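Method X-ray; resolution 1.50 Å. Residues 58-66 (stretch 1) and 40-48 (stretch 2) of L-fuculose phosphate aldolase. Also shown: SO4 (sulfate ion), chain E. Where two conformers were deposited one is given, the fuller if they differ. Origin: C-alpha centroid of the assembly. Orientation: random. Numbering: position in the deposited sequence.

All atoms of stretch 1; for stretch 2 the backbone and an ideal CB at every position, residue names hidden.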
ATOM      1  N   SER A  58     -32.740  -1.283   5.957  1.00 22.82           N
ATOM      2  CA  SER A  58     -33.628  -2.426   6.086  1.00 24.96           C
ATOM      3  C   SER A  58     -32.904  -3.765   6.147  1.00 23.01           C
ATOM      4  O   SER A  58     -33.517  -4.760   6.490  1.00 24.40           O
ATOM      5  CB  SER A  58     -34.698  -2.430   4.985  1.00 26.44           C
ATOM      6  OG  SER A  58     -34.130  -2.571   3.697  1.00 27.94           O
ATOM      7  N   ASP A  59     -31.618  -3.790   5.795  1.00 22.63           N
ATOM      8  CA  ASP A  59     -30.811  -5.023   5.880  1.00 22.00           C
ATOM      9  C   ASP A  59     -30.220  -5.225   7.272  1.00 19.64           C
ATOM     10  O   ASP A  59     -29.754  -6.340   7.596  1.00 22.12           O
ATOM     11  CB  ASP A  59     -29.631  -4.990   4.906  1.00 22.35           C
ATOM     12  CG  ASP A  59     -30.053  -5.061   3.442  1.00 25.67           C
ATOM     13  OD1 ASP A  59     -30.963  -5.853   3.091  1.00 28.69           O
ATOM     14  OD2 ASP A  59     -29.430  -4.329   2.637  1.00 29.56           O
ATOM     15  N   ILE A  60     -30.177  -4.157   8.064  1.00 17.55           N
ATOM     16  CA  ILE A  60     -29.683  -4.248   9.469  1.00 15.59           C
ATOM     17  C   ILE A  60     -30.637  -5.124  10.253  1.00 17.26           C
ATOM     18  O   ILE A  60     -31.860  -5.052  10.116  1.00 20.24           O
ATOM     19  CB  ILE A  60     -29.473  -2.869  10.166  1.00 14.57           C
ATOM     20  CG1 ILE A  60     -28.479  -2.009   9.370  1.00 17.62           C
ATOM     21  CG2 ILE A  60     -29.055  -3.014  11.650  1.00 18.38           C
ATOM     22  CD1 ILE A  60     -27.077  -2.587   9.285  1.00 18.90           C
ATOM     23  N   VAL A  61     -30.058  -6.008  11.055  1.00 15.64           N
ATOM     24  CA  VAL A  61     -30.834  -6.936  11.836  1.00 13.98           C
ATOM     25  C   VAL A  61     -30.778  -6.512  13.287  1.00 13.79           C
ATOM     26  O   VAL A  61     -29.711  -6.136  13.801  1.00 14.73           O
ATOM     27  CB  VAL A  61     -30.326  -8.396  11.692  1.00 14.15           C
ATOM     28  CG1 VAL A  61     -31.137  -9.317  12.579  1.00 14.63           C
ATOM     29  CG2 VAL A  61     -30.396  -8.877  10.246  1.00 14.88           C
ATOM     30  N   VAL A  62     -31.932  -6.549  13.948  1.00 12.97           N
ATOM     31  CA  VAL A  62     -31.996  -6.138  15.347  1.00 12.61           C
ATOM     32  C   VAL A  62     -32.414  -7.357  16.144  1.00 13.38           C
ATOM     33  O   VAL A  62     -33.336  -8.078  15.777  1.00 14.01           O
ATOM     34  CB  VAL A  62     -32.996  -4.978  15.565  1.00 13.60           C
ATOM     35  CG1 VAL A  62     -33.009  -4.541  17.026  1.00 16.21           C
ATOM     36  CG2 VAL A  62     -32.590  -3.822  14.668  1.00 15.98           C
ATOM     37  N   MET A  63     -31.690  -7.610  17.229  1.00 14.36           N
ATOM     38  CA  MET A  63     -31.869  -8.788  18.032  0.50 15.13           C
ATOM     39  C   MET A  63     -32.012  -8.431  19.492  1.00 12.48           C
ATOM     40  O   MET A  63     -31.419  -7.468  19.938  1.00 13.41           O
ATOM     41  CB  MET A  63     -30.568  -9.557  17.936  0.50 18.55           C
ATOM     42  CG  MET A  63     -30.697 -11.006  17.611  0.50 21.33           C
ATOM     43  SD  MET A  63     -28.964 -11.456  17.446  0.50 18.44           S
ATOM     44  CE  MET A  63     -28.792 -11.312  15.672  0.50 19.33           C
ATOM     45  N   ASP A  64     -32.745  -9.236  20.250  1.00 12.96           N
ATOM     46  CA  ASP A  64     -32.774  -9.079  21.698  1.00 14.71           C
ATOM     47  C   ASP A  64     -31.559  -9.788  22.350  1.00 16.43           C
ATOM     48  O   ASP A  64     -30.752 -10.396  21.662  1.00 16.68           O
ATOM     49  CB  ASP A  64     -34.131  -9.507  22.282  1.00 17.86           C
ATOM     50  CG  ASP A  64     -34.308 -11.016  22.392  1.00 16.23           C
ATOM     51  OD1 ASP A  64     -33.352 -11.800  22.132  1.00 18.69           O
ATOM     52  OD2 ASP A  64     -35.426 -11.448  22.768  1.00 20.39           O
ATOM     53  N   ILE A  65     -31.456  -9.673  23.665  1.00 16.15           N
ATOM     54  CA  ILE A  65     -30.233 -10.107  24.372  1.00 16.90           C
ATOM     55  C   ILE A  65     -30.033 -11.613  24.275  1.00 17.56           C
ATOM     56  O   ILE A  65     -28.907 -12.084  24.474  1.00 19.87           O
ATOM     57  CB  ILE A  65     -30.205  -9.649  25.846  1.00 17.49           C
ATOM     58  CG1 ILE A  65     -28.791  -9.770  26.429  1.00 21.63           C
ATOM     59  CG2 ILE A  65     -31.188 -10.454  26.696  1.00 19.62           C
ATOM     60  CD1 ILE A  65     -27.800  -8.849  25.789  1.00 22.75           C
ATOM     61  N   ASN A  66     -31.092 -12.354  23.954  1.00 16.90           N
ATOM     62  CA  ASN A  66     -30.980 -13.811  23.760  1.00 16.43           C
ATOM     63  C   ASN A  66     -30.873 -14.246  22.296  1.00 16.70           C
ATOM     64  O   ASN A  66     -30.934 -15.435  21.959  1.00 19.08           O
ATOM     65  CB  ASN A  66     -32.114 -14.504  24.503  1.00 16.61           C
ATOM     66  CG  ASN A  66     -31.975 -14.339  25.993  1.00 21.67           C
ATOM     67  OD1 ASN A  66     -30.994 -14.803  26.574  1.00 24.47           O
ATOM     68  ND2 ASN A  66     -32.910 -13.643  26.616  1.00 23.87           N
ATOM     69  N   UNK A  40     -32.658  -0.271  25.849  1.00 18.25           N
ATOM     70  CA  UNK A  40     -33.570  -1.186  25.159  1.00 20.31           C
ATOM     71  C   UNK A  40     -33.142  -2.649  25.230  1.00 19.73           C
ATOM     72  O   UNK A  40     -33.962  -3.541  25.045  1.00 21.79           O
ATOM     73  CB  UNK A  40     -33.696  -0.772  23.692  1.00 20.31           C
ATOM     74  N   UNK A  41     -31.862  -2.879  25.523  1.00 20.24           N
ATOM     75  CA  UNK A  41     -31.267  -4.216  25.516  1.00 18.46           C
ATOM     76  C   UNK A  41     -31.434  -4.900  24.152  1.00 16.84           C
ATOM     77  O   UNK A  41     -31.832  -6.061  24.060  1.00 18.82           O
ATOM     78  CB  UNK A  41     -31.897  -5.076  26.613  1.00 18.46           C
ATOM     79  N   UNK A  42     -31.106  -4.164  23.096  1.00 14.88           N
ATOM     80  CA  UNK A  42     -31.203  -4.654  21.731  1.00 14.72           C
ATOM     81  C   UNK A  42     -29.860  -4.481  21.068  1.00 13.77           C
ATOM     82  O   UNK A  42     -29.221  -3.422  21.229  1.00 14.96           O
ATOM     83  CB  UNK A  42     -32.299  -3.928  20.949  1.00 14.72           C
ATOM     84  N   UNK A  43     -29.445  -5.502  20.307  1.00 11.99           N
ATOM     85  CA  UNK A  43     -28.299  -5.367  19.426  1.00 12.16           C
ATOM     86  C   UNK A  43     -28.738  -5.120  17.980  1.00 12.60           C
ATOM     87  O   UNK A  43     -29.574  -5.844  17.465  1.00 15.28           O
ATOM     88  CB  UNK A  43     -27.422  -6.618  19.508  1.00 12.16           C
ATOM     89  N   UNK A  44     -28.137  -4.123  17.327  1.00 12.44           N
ATOM     90  CA  UNK A  44     -28.292  -3.962  15.900  1.00 13.71           C
ATOM     91  C   UNK A  44     -26.995  -4.414  15.240  1.00 12.65           C
ATOM     92  O   UNK A  44     -25.918  -3.999  15.657  1.00 14.33           O
ATOM     93  CB  UNK A  44     -28.637  -2.517  15.534  1.00 13.71           C
ATOM     94  N   UNK A  45     -27.109  -5.239  14.216  1.00 11.77           N
ATOM     95  CA  UNK A  45     -25.920  -5.830  13.604  1.00 12.93           C
ATOM     96  C   UNK A  45     -26.040  -5.853  12.084  1.00 13.81           C
ATOM     97  O   UNK A  45     -27.137  -5.903  11.537  1.00 14.29           O
ATOM     98  CB  UNK A  45     -25.695  -7.247  14.135  1.00 12.93           C
ATOM     99  N   UNK A  46     -24.918  -5.790  11.392  1.00 13.59           N
ATOM    100  CA  UNK A  46     -24.916  -5.929   9.935  1.00 12.80           C
ATOM    101  C   UNK A  46     -25.369  -7.303   9.478  1.00 15.06           C
ATOM    102  O   UNK A  46     -25.253  -8.275  10.231  1.00 16.63           O
ATOM    103  CB  UNK A  46     -23.517  -5.646   9.384  1.00 12.80           C
ATOM    104  N   UNK A  47     -25.903  -7.413   8.251  1.00 16.00           N
ATOM    105  CA  UNK A  47     -26.425  -8.680   7.758  1.00 15.87           C
ATOM    106  C   UNK A  47     -25.321  -9.553   7.182  1.00 16.51           C
ATOM    107  O   UNK A  47     -24.240  -9.037   6.862  1.00 19.05           O
ATOM    108  CB  UNK A  47     -27.502  -8.433   6.700  1.00 15.87           C
ATOM    109  N   UNK A  48     -25.613 -10.837   6.996  1.00 19.03           N
ATOM    110  CA  UNK A  48     -24.618 -11.772   6.444  1.00 20.94           C
ATOM    111  C   UNK A  48     -24.485 -11.602   4.941  1.00 24.15           C
ATOM    112  O   UNK A  48     -25.488 -11.411   4.248  1.00 24.98           O
ATOM    113  CB  UNK A  48     -24.997 -13.218   6.771  1.00 20.94           C
TER
HETATM  114  S   SO4 E1208     -20.778 -12.068   7.710  1.00 22.33           S
HETATM  115  O1  SO4 E1208     -21.792 -13.129   7.892  1.00 23.50           O
HETATM  116  O2  SO4 E1208     -19.478 -12.672   8.018  1.00 27.44           O
HETATM  117  O3  SO4 E1208     -20.908 -11.673   6.293  1.00 26.91           O
HETATM  118  O4  SO4 E1208     -21.007 -10.936   8.634  1.00 21.30           O

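The strand that begins at Val61 runs antiparallel to positions 42-45, their N-to-C directions 155° apart, and, as in any extended strand, the side chains of 42-45 alternate between the sheet face carrying Val62 and the face carrying Val61 and Met63.

Position 40 has nothing of stretch 1 within 5.5 Å of its ideal CB, so almost any side chain would fit; it is Lys40.

Position 41 has phi/psi of 57/48, a left-handed conformation that favours glycine, asparagine or aspartate but admits others. Its CA-to-CB bond points sideways, 4.9 Å from Ile65 CB to the ideal CB. The residue is Gln41, and a water joins its backbone to stretch 1, donating to Gln41 O (2.7 Å from the water O) and accepting from Ile65 N (2.9 Å).

At position 42 the ideal CB lies 4.0 Å from Val62 CG1, on the face of Val62, and extended backbone angles suit a branched or aliphatic residue. Leu42 occupies it, and its CD2 reaches to 3.9 Å from Asp64 CA.

Position 43 shares the other face with Met63, whose long, flexible thioether offers an apolar surface without charge; leucine, isoleucine or methionine would suit. Met43 has chi1 and chi2 t and chi3 p, and its CE lies 3.6 Å from Met63 SD. The backbones close a reciprocal pair of hydrogen bonds, Met43 N to Met63 O and Met63 N to Met43 O, each 2.8 Å.

Position 44 has the shortest CA-CA distance of the register, 4.3 Å to Val62 CA. With Ile60 CG2 at 3.9 Å and Val62 CG2 at 4.3 Å from the ideal CB, a small apolar side chain fits readily. It is Ala44, whose methyl group contacts both of these branched residues.

Position 45 returns to the face of Val61 and Met63, where a beta-branched aliphatic residue would suit the strand and the apolar neighbours. Ile45 places CG2 4.2 Å from Val61 CB and 4.1 Å from Met63 CE, while Ile45 N donates to Val61 O (2.8 Å) and Val61 N to Ile45 O (3.0 Å).

Position 46 points away, leaving polar or apolar choices open; it is Thr46.

Position 47 points toward stretch 1, its ideal CB a tight 3.2 Å from Asp59 O. Phi of -84° permits proline, though a compact apolar residue is also plausible. Pro47 sets its CD 4.3 Å from Ile60 CD1.

Position 48 meets nothing of stretch 1, but small polar residues could serve the nearby sulfate: Ser48 OG donates to SO4 O1 at 3.0 Å.

Stretch 2, residues 40-48: KQLMAITPS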
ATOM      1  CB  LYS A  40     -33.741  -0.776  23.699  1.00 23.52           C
ATOM      2  CG  LYS A  40     -34.282   0.629  23.503  1.00 25.64           C
ATOM      3  CD  LYS A  40     -34.580   0.915  22.043  1.00 30.17           C
ATOM      4  CE  LYS A  40     -34.926   2.381  21.832  1.00 34.32           C
ATOM      5  NZ  LYS A  40     -33.685   3.197  21.743  1.00 36.92           N
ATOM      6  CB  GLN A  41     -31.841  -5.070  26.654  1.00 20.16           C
ATOM      7  CG  GLN A  41     -31.533  -4.502  28.031  1.00 22.85           C
ATOM      8  CD  GLN A  41     -30.114  -4.807  28.468  1.00 23.08           C
ATOM      9  OE1 GLN A  41     -29.721  -5.974  28.557  1.00 24.94           O
ATOM     10  NE2 GLN A  41     -29.341  -3.768  28.753  1.00 25.09           N
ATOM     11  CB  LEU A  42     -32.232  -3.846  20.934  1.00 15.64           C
ATOM     12  CG  LEU A  42     -33.679  -4.046  21.376  1.00 15.09           C
ATOM     13  CD1 LEU A  42     -34.565  -3.100  20.569  1.00 19.38           C
ATOM     14  CD2 LEU A  42     -34.090  -5.495  21.197  1.00 16.35           C
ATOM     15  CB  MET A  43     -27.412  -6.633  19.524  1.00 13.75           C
ATOM     16  CG  MET A  43     -26.206  -6.566  18.612  1.00 13.47           C
ATOM     17  SD  MET A  43     -25.143  -8.029  18.724  1.00 15.26           S
ATOM     18  CE  MET A  43     -26.108  -9.246  17.855  1.00 16.00           C
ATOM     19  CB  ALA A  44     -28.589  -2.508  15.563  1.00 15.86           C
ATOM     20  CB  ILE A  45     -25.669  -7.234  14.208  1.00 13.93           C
ATOM     21  CG1 ILE A  45     -24.295  -7.738  13.770  1.00 14.37           C
ATOM     22  CG2 ILE A  45     -26.781  -8.210  13.842  1.00 15.01           C
ATOM     23  CD1 ILE A  45     -23.754  -8.885  14.616  1.00 15.68           C
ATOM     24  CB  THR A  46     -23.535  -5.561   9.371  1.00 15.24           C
ATOM     25  OG1 THR A  46     -22.532  -6.338  10.068  1.00 15.61           O
ATOM     26  CG2 THR A  46     -23.264  -4.086   9.608  1.00 17.31           C
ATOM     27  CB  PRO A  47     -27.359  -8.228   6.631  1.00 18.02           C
ATOM     28  CG  PRO A  47     -26.629  -7.050   6.078  1.00 17.53           C
ATOM     29  CD  PRO A  47     -26.163  -6.314   7.293  1.00 16.48           C
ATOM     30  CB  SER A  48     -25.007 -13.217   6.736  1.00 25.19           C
ATOM     31  OG  SER A  48     -24.037 -14.098   6.195  1.00 30.98           O
TER
HETATM   32  O   HOH W   1     -33.279  -8.006  25.165  1.00 20.33           O
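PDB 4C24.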